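Local coordinates for NDP-rhamnosyltransferase (PDB 3TSA), which is a glycosyltransferase of the two-domain GT-B fold, related to the erythromycin biosynthesis protein CIII family, at residues 19-31 with 374-386. Residues are numbered along the deposited sequence; the frame is centred on the assembly and turned at random.
Sequences VPLCWALQASGHE and PHPAALVRTLENT
The imidazole of His30 meets the carboxylate of Glu384 at its edge: NE2 donates to OE2 over 2.8 Å, with OE2 lying in the ring plane. The carboxylate is turned 66° from the ring and accepts through the anti lone pair of OE2, in a moderately bent bond (N-H...O 150°). Val380 CG1 comes obliquely to the same ring, 3.6 Å from NE2. The other ring nitrogen, ND1, is bonded to the backbone N of Met2, so both nitrogens are engaged and the ring's rotation is fixed. Both methyls of Val380 are in contact. With CG1 anti to the backbone N, it sends that methyl to Ser28 OG, a tight 3.2 Å, while CG2 lies 3.8 Å from Ala24 CB. Ser28 OG turns back on its own helix, near the carbonyls of Ala24 and Leu25. Farther along, the Leu383 side chain crosses that of Leu25 at about a right angle, its CD1 3.9 Å from Leu25 CD2, and meets Leu21 tip to tip. At the other end Pro376 CB abuts Leu21 CA and lies 4.0 Å from Ala24 CB, while its CG meets Pro20 CB. Leu179 of strand 177-180 touches both Leu21 and Leu379. The axes of the short segments 19-27 and 376-385 pass 8.4 Å apart at -67°, consistent with the small Ala24 at the crossing. Helix 19-27 ends in a Schellman motif with Gly29 as C-prime residue, which leads into His30 and strand 31-36. The chain's last modelled helix, 376-385, thus packs back onto the N-terminal Rossmann-like domain, the C-terminal crossover characteristic of GT-B glycosyltransferases.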
ATOM      1  N   VAL A  19      -3.259  -8.252   1.420  1.00 13.84           N
ATOM      2  CA  VAL A  19      -2.513  -6.976   1.175  1.00 13.42           C
ATOM      3  C   VAL A  19      -1.323  -6.741   2.149  1.00 13.00           C
ATOM      4  O   VAL A  19      -0.196  -6.441   1.674  1.00 10.87           O
ATOM      5  CB  VAL A  19      -3.477  -5.782   1.111  1.00 12.81           C
ATOM      6  CG1 VAL A  19      -2.773  -4.479   1.475  1.00 13.12           C
ATOM      7  CG2 VAL A  19      -4.211  -5.643  -0.223  1.00 12.71           C
ATOM      8  N   PRO A  20      -1.513  -6.960   3.460  1.00 13.76           N
ATOM      9  CA  PRO A  20      -0.428  -6.772   4.404  1.00 14.13           C
ATOM     10  C   PRO A  20       0.772  -7.700   4.062  1.00 13.50           C
ATOM     11  O   PRO A  20       1.975  -7.278   4.228  1.00 14.37           O
ATOM     12  CB  PRO A  20      -1.096  -7.178   5.730  1.00 13.92           C
ATOM     13  CG  PRO A  20      -2.493  -6.599   5.531  1.00 15.96           C
ATOM     14  CD  PRO A  20      -2.824  -6.996   4.152  1.00 15.92           C
ATOM     15  N   LEU A  21       0.478  -8.951   3.647  1.00 13.27           N
ATOM     16  CA  LEU A  21       1.565  -9.852   3.243  1.00 13.22           C
ATOM     17  C   LEU A  21       2.294  -9.309   1.982  1.00 15.21           C
ATOM     18  O   LEU A  21       3.534  -9.401   1.868  1.00 13.06           O
ATOM     19  CB  LEU A  21       1.027 -11.279   2.975  1.00 14.58           C
ATOM     20  CG  LEU A  21       2.087 -12.334   2.672  1.00 17.66           C
ATOM     21  CD1 LEU A  21       3.209 -12.469   3.745  1.00 20.96           C
ATOM     22  CD2 LEU A  21       1.393 -13.700   2.533  1.00 18.36           C
ATOM     23  N   CYS A  22       1.528  -8.784   1.031  1.00 15.60           N
ATOM     24  CA  CYS A  22       2.125  -8.207  -0.193  1.00 15.04           C
ATOM     25  C   CYS A  22       3.067  -7.062   0.229  1.00 15.72           C
ATOM     26  O   CYS A  22       4.181  -6.936  -0.361  1.00 14.50           O
ATOM     27  CB  CYS A  22       1.042  -7.672  -1.131  1.00 12.56           C
ATOM     28  SG  CYS A  22       0.187  -9.025  -1.958  1.00 15.88           S
ATOM     29  N   TRP A  23       2.633  -6.256   1.208  1.00 16.65           N
ATOM     30  CA  TRP A  23       3.392  -5.081   1.636  1.00 17.02           C
ATOM     31  C   TRP A  23       4.600  -5.591   2.400  1.00 15.19           C
ATOM     32  O   TRP A  23       5.652  -5.017   2.245  1.00 14.63           O
ATOM     33  CB  TRP A  23       2.657  -4.317   2.666  1.00 20.30           C
ATOM     34  CG  TRP A  23       1.633  -3.431   2.193  1.00 22.02           C
ATOM     35  CD1 TRP A  23       1.491  -2.893   0.896  1.00 20.43           C
ATOM     36  CD2 TRP A  23       0.590  -2.886   3.007  1.00 29.27           C
ATOM     37  NE1 TRP A  23       0.371  -2.079   0.909  1.00 26.18           N
ATOM     38  CE2 TRP A  23      -0.176  -2.036   2.186  1.00 27.24           C
ATOM     39  CE3 TRP A  23       0.234  -3.019   4.395  1.00 24.71           C
ATOM     40  CZ2 TRP A  23      -1.303  -1.307   2.717  1.00 24.80           C
ATOM     41  CZ3 TRP A  23      -0.897  -2.407   4.854  1.00 24.67           C
ATOM     42  CH2 TRP A  23      -1.665  -1.561   4.014  1.00 22.48           C
ATOM     43  N   ALA A  24       4.438  -6.639   3.250  1.00 14.91           N
ATOM     44  CA  ALA A  24       5.601  -7.259   3.945  1.00 14.65           C
ATOM     45  C   ALA A  24       6.683  -7.680   2.942  1.00 14.40           C
ATOM     46  O   ALA A  24       7.856  -7.477   3.211  1.00 13.23           O
ATOM     47  CB  ALA A  24       5.175  -8.508   4.756  1.00 13.67           C
ATOM     48  N   LEU A  25       6.263  -8.320   1.844  1.00 13.96           N
ATOM     49  CA  LEU A  25       7.149  -8.779   0.769  1.00 14.22           C
ATOM     50  C   LEU A  25       7.908  -7.577   0.182  1.00 15.18           C
ATOM     51  O   LEU A  25       9.137  -7.613   0.121  1.00 14.34           O
ATOM     52  CB  LEU A  25       6.344  -9.555  -0.314  1.00 12.88           C
ATOM     53  CG  LEU A  25       5.999 -10.958   0.201  1.00 14.26           C
ATOM     54  CD1 LEU A  25       4.849 -11.523  -0.606  1.00 15.17           C
ATOM     55  CD2 LEU A  25       7.220 -11.897   0.094  1.00 14.99           C
ATOM     56  N   GLN A  26       7.195  -6.501  -0.199  1.00 14.10           N
ATOM     57  CA  GLN A  26       7.847  -5.374  -0.871  1.00 15.63           C
ATOM     58  C   GLN A  26       8.723  -4.656   0.154  1.00 14.35           C
ATOM     59  O   GLN A  26       9.815  -4.209  -0.204  1.00 18.00           O
ATOM     60  CB  GLN A  26       6.762  -4.452  -1.429  1.00 14.10           C
ATOM     61  CG  GLN A  26       6.063  -5.190  -2.599  1.00 14.98           C
ATOM     62  CD  GLN A  26       5.185  -4.252  -3.470  1.00 19.62           C
ATOM     63  OE1 GLN A  26       4.816  -3.197  -3.060  1.00 23.91           O
ATOM     64  NE2 GLN A  26       4.989  -4.641  -4.703  1.00 17.68           N
ATOM     65  N   ALA A  27       8.316  -4.599   1.432  1.00 14.87           N
ATOM     66  CA  ALA A  27       9.125  -3.926   2.437  1.00 15.80           C
ATOM     67  C   ALA A  27      10.457  -4.668   2.781  1.00 15.44           C
ATOM     68  O   ALA A  27      11.373  -4.054   3.349  1.00 16.20           O
ATOM     69  CB  ALA A  27       8.316  -3.747   3.724  1.00 15.97           C
ATOM     70  N   SER A  28      10.504  -5.966   2.500  1.00 15.29           N
ATOM     71  CA  SER A  28      11.686  -6.759   2.645  1.00 16.71           C
ATOM     72  C   SER A  28      12.469  -6.964   1.353  1.00 16.40           C
ATOM     73  O   SER A  28      13.282  -7.875   1.287  1.00 17.55           O
ATOM     74  CB  SER A  28      11.386  -8.088   3.316  1.00 17.43           C
ATOM     75  OG  SER A  28      10.476  -8.820   2.597  1.00 25.89           O
ATOM     76  N   GLY A  29      12.222  -6.108   0.369  1.00 14.85           N
ATOM     77  CA  GLY A  29      12.982  -6.078  -0.874  1.00 16.96           C
ATOM     78  C   GLY A  29      12.572  -7.000  -2.013  1.00 18.33           C
ATOM     79  O   GLY A  29      13.301  -7.117  -3.012  1.00 19.99           O
ATOM     80  N   HIS A  30      11.468  -7.728  -1.880  1.00 15.49           N
ATOM     81  CA  HIS A  30      10.975  -8.559  -2.990  1.00 16.01           C
ATOM     82  C   HIS A  30       9.997  -7.838  -3.913  1.00 15.28           C
ATOM     83  O   HIS A  30       9.484  -6.753  -3.604  1.00 14.80           O
ATOM     84  CB  HIS A  30      10.302  -9.823  -2.421  1.00 15.39           C
ATOM     85  CG  HIS A  30      11.168 -10.550  -1.438  1.00 15.56           C
ATOM     86  ND1 HIS A  30      12.293 -11.253  -1.824  1.00 18.80           N
ATOM     87  CD2 HIS A  30      11.158 -10.570  -0.087  1.00 20.30           C
ATOM     88  CE1 HIS A  30      12.893 -11.743  -0.751  1.00 21.83           C
ATOM     89  NE2 HIS A  30      12.241 -11.316   0.323  1.00 23.24           N
ATOM     90  N   GLU A  31       9.764  -8.439  -5.077  1.00 16.26           N
ATOM     91  CA  GLU A  31       8.864  -7.807  -6.044  1.00 15.87           C
ATOM     92  C   GLU A  31       7.552  -8.579  -6.025  1.00 17.41           C
ATOM     93  O   GLU A  31       7.563  -9.817  -5.839  1.00 17.27           O
ATOM     94  CB  GLU A  31       9.448  -7.919  -7.414  1.00 17.19           C
ATOM     95  CG  GLU A  31      10.530  -6.878  -7.694  1.00 20.57           C
ATOM     96  CD  GLU A  31      11.132  -7.151  -9.024  1.00 27.52           C
ATOM     97  OE1 GLU A  31      12.040  -8.022  -9.098  1.00 26.24           O
ATOM     98  OE2 GLU A  31      10.562  -6.615 -10.023  1.00 29.85           O
ATOM     99  N   PRO A 374       2.539 -15.473  13.973  1.00 16.76           N
ATOM    100  CA  PRO A 374       3.586 -14.553  13.522  1.00 17.10           C
ATOM    101  C   PRO A 374       2.980 -13.512  12.571  1.00 15.87           C
ATOM    102  O   PRO A 374       2.083 -13.835  11.775  1.00 16.00           O
ATOM    103  CB  PRO A 374       4.494 -15.427  12.711  1.00 17.28           C
ATOM    104  CG  PRO A 374       4.289 -16.870  13.188  1.00 17.50           C
ATOM    105  CD  PRO A 374       2.793 -16.874  13.521  1.00 17.91           C
ATOM    106  N   HIS A 375       3.521 -12.317  12.615  1.00 14.96           N
ATOM    107  CA  HIS A 375       3.033 -11.223  11.716  1.00 16.09           C
ATOM    108  C   HIS A 375       3.473 -11.501  10.259  1.00 14.87           C
ATOM    109  O   HIS A 375       4.396 -12.252  10.029  1.00 15.98           O
ATOM    110  CB  HIS A 375       3.603  -9.824  12.143  1.00 17.35           C
ATOM    111  CG  HIS A 375       3.081  -9.287  13.437  1.00 25.40           C
ATOM    112  ND1 HIS A 375       1.895  -8.577  13.524  1.00 29.48           N
ATOM    113  CD2 HIS A 375       3.596  -9.330  14.692  1.00 27.91           C
ATOM    114  CE1 HIS A 375       1.723  -8.188  14.784  1.00 31.83           C
ATOM    115  NE2 HIS A 375       2.725  -8.650  15.513  1.00 31.59           N
ATOM    116  N   PRO A 376       2.794 -10.883   9.245  1.00 15.05           N
ATOM    117  CA  PRO A 376       3.184 -11.083   7.851  1.00 14.38           C
ATOM    118  C   PRO A 376       4.679 -10.860   7.633  1.00 14.28           C
ATOM    119  O   PRO A 376       5.287 -11.541   6.806  1.00 12.66           O
ATOM    120  CB  PRO A 376       2.331 -10.042   7.074  1.00 14.00           C
ATOM    121  CG  PRO A 376       1.042  -9.883   7.986  1.00 15.10           C
ATOM    122  CD  PRO A 376       1.579 -10.055   9.401  1.00 14.26           C
ATOM    123  N   ALA A 377       5.247  -9.887   8.330  1.00 14.53           N
ATOM    124  CA  ALA A 377       6.700  -9.672   8.151  1.00 16.16           C
ATOM    125  C   ALA A 377       7.535 -10.937   8.464  1.00 16.47           C
ATOM    126  O   ALA A 377       8.524 -11.260   7.773  1.00 16.68           O
ATOM    127  CB  ALA A 377       7.168  -8.528   9.023  1.00 17.61           C
ATOM    128  N   ALA A 378       7.136 -11.643   9.525  1.00 18.91           N
ATOM    129  CA  ALA A 378       7.777 -12.870   9.895  1.00 18.54           C
ATOM    130  C   ALA A 378       7.594 -14.012   8.886  1.00 19.02           C
ATOM    131  O   ALA A 378       8.473 -14.816   8.726  1.00 21.40           O
ATOM    132  CB  ALA A 378       7.359 -13.265  11.337  1.00 18.51           C
ATOM    133  N   LEU A 379       6.502 -14.033   8.129  1.00 17.56           N
ATOM    134  CA  LEU A 379       6.298 -15.007   7.128  1.00 17.48           C
ATOM    135  C   LEU A 379       7.183 -14.834   5.932  1.00 18.81           C
ATOM    136  O   LEU A 379       7.314 -15.790   5.175  1.00 20.45           O
ATOM    137  CB  LEU A 379       4.815 -15.074   6.616  1.00 17.25           C
ATOM    138  CG  LEU A 379       3.893 -16.041   7.392  1.00 19.42           C
ATOM    139  CD1 LEU A 379       4.264 -17.463   7.146  1.00 18.00           C
ATOM    140  CD2 LEU A 379       3.864 -15.702   8.902  1.00 18.67           C
ATOM    141  N   VAL A 380       7.686 -13.620   5.645  1.00 18.16           N
ATOM    142  CA  VAL A 380       8.525 -13.468   4.453  1.00 20.15           C
ATOM    143  C   VAL A 380       9.680 -14.515   4.354  1.00 21.43           C
ATOM    144  O   VAL A 380       9.880 -15.111   3.300  1.00 22.43           O
ATOM    145  CB  VAL A 380       9.106 -12.040   4.385  1.00 19.33           C
ATOM    146  CG1 VAL A 380      10.048 -11.911   3.154  1.00 17.75           C
ATOM    147  CG2 VAL A 380       7.928 -11.050   4.303  1.00 21.22           C
ATOM    148  N   ARG A 381      10.342 -14.820   5.464  1.00 23.64           N
ATOM    149  CA  ARG A 381      11.336 -15.913   5.537  1.00 26.97           C
ATOM    150  C   ARG A 381      10.794 -17.293   5.125  1.00 26.90           C
ATOM    151  O   ARG A 381      11.437 -18.038   4.343  1.00 28.91           O
ATOM    152  CB  ARG A 381      11.946 -15.946   6.955  1.00 27.85           C
ATOM    153  CG  ARG A 381      12.724 -17.182   7.291  1.00 34.13           C
ATOM    154  CD  ARG A 381      14.037 -17.362   6.507  1.00 45.90           C
ATOM    155  NE  ARG A 381      15.113 -16.460   6.942  1.00 53.92           N
ATOM    156  CZ  ARG A 381      15.601 -16.384   8.184  1.00 56.49           C
ATOM    157  NH1 ARG A 381      16.589 -15.531   8.461  1.00 56.87           N
ATOM    158  NH2 ARG A 381      15.093 -17.141   9.156  1.00 56.80           N
ATOM    159  N   THR A 382       9.628 -17.661   5.632  1.00 26.20           N
ATOM    160  CA  THR A 382       9.030 -18.897   5.205  1.00 26.70           C
ATOM    161  C   THR A 382       8.870 -18.928   3.690  1.00 25.88           C
ATOM    162  O   THR A 382       9.166 -19.955   3.070  1.00 25.59           O
ATOM    163  CB  THR A 382       7.705 -19.174   5.956  1.00 26.94           C
ATOM    164  OG1 THR A 382       8.002 -19.014   7.330  1.00 28.76           O
ATOM    165  CG2 THR A 382       7.234 -20.559   5.739  1.00 29.25           C
ATOM    166  N   LEU A 383       8.459 -17.801   3.096  1.00 23.23           N
ATOM    167  CA  LEU A 383       8.220 -17.775   1.659  1.00 23.48           C
ATOM    168  C   LEU A 383       9.560 -17.896   0.924  1.00 23.69           C
ATOM    169  O   LEU A 383       9.657 -18.554  -0.113  1.00 25.15           O
ATOM    170  CB  LEU A 383       7.510 -16.441   1.265  1.00 23.03           C
ATOM    171  CG  LEU A 383       6.084 -16.273   1.848  1.00 23.05           C
ATOM    172  CD1 LEU A 383       5.290 -15.069   1.310  1.00 28.55           C
ATOM    173  CD2 LEU A 383       5.335 -17.425   1.513  1.00 22.32           C
ATOM    174  N   GLU A 384      10.570 -17.220   1.463  1.00 23.63           N
ATOM    175  CA  GLU A 384      11.959 -17.191   0.896  1.00 25.27           C
ATOM    176  C   GLU A 384      12.433 -18.643   0.796  1.00 27.11           C
ATOM    177  O   GLU A 384      13.050 -19.021  -0.215  1.00 27.54           O
ATOM    178  CB  GLU A 384      12.907 -16.315   1.764  1.00 25.45           C
ATOM    179  CG  GLU A 384      12.649 -14.728   1.607  1.00 29.33           C
ATOM    180  CD  GLU A 384      13.535 -13.864   2.541  1.00 32.88           C
ATOM    181  OE1 GLU A 384      14.276 -14.549   3.290  1.00 34.07           O
ATOM    182  OE2 GLU A 384      13.474 -12.565   2.563  1.00 32.22           O
ATOM    183  N   ASN A 385      12.117 -19.451   1.815  1.00 27.83           N
ATOM    184  CA  ASN A 385      12.607 -20.863   1.870  1.00 29.43           C
ATOM    185  C   ASN A 385      11.870 -21.820   0.957  1.00 31.50           C
ATOM    186  O   ASN A 385      12.403 -22.895   0.643  1.00 31.77           O
ATOM    187  CB  ASN A 385      12.590 -21.417   3.295  1.00 29.87           C
ATOM    188  CG  ASN A 385      13.537 -20.696   4.209  1.00 29.97           C
ATOM    189  OD1 ASN A 385      14.405 -19.946   3.771  1.00 32.99           O
ATOM    190  ND2 ASN A 385      13.369 -20.908   5.505  1.00 32.54           N
ATOM    191  N   THR A 386      10.673 -21.399   0.518  1.00 31.51           N
ATOM    192  CA  THR A 386       9.791 -22.144  -0.369  1.00 33.34           C
ATOM    193  C   THR A 386      10.059 -21.719  -1.823  1.00 34.50           C
ATOM    194  O   THR A 386      10.150 -22.587  -2.723  1.00 35.49           O
ATOM    195  CB  THR A 386       8.320 -21.811   0.014  1.00 33.50           C
ATOM    196  OG1 THR A 386       8.095 -22.057   1.413  1.00 34.96           O
ATOM    197  CG2 THR A 386       7.271 -22.514  -0.842  1.00 32.14           C
TER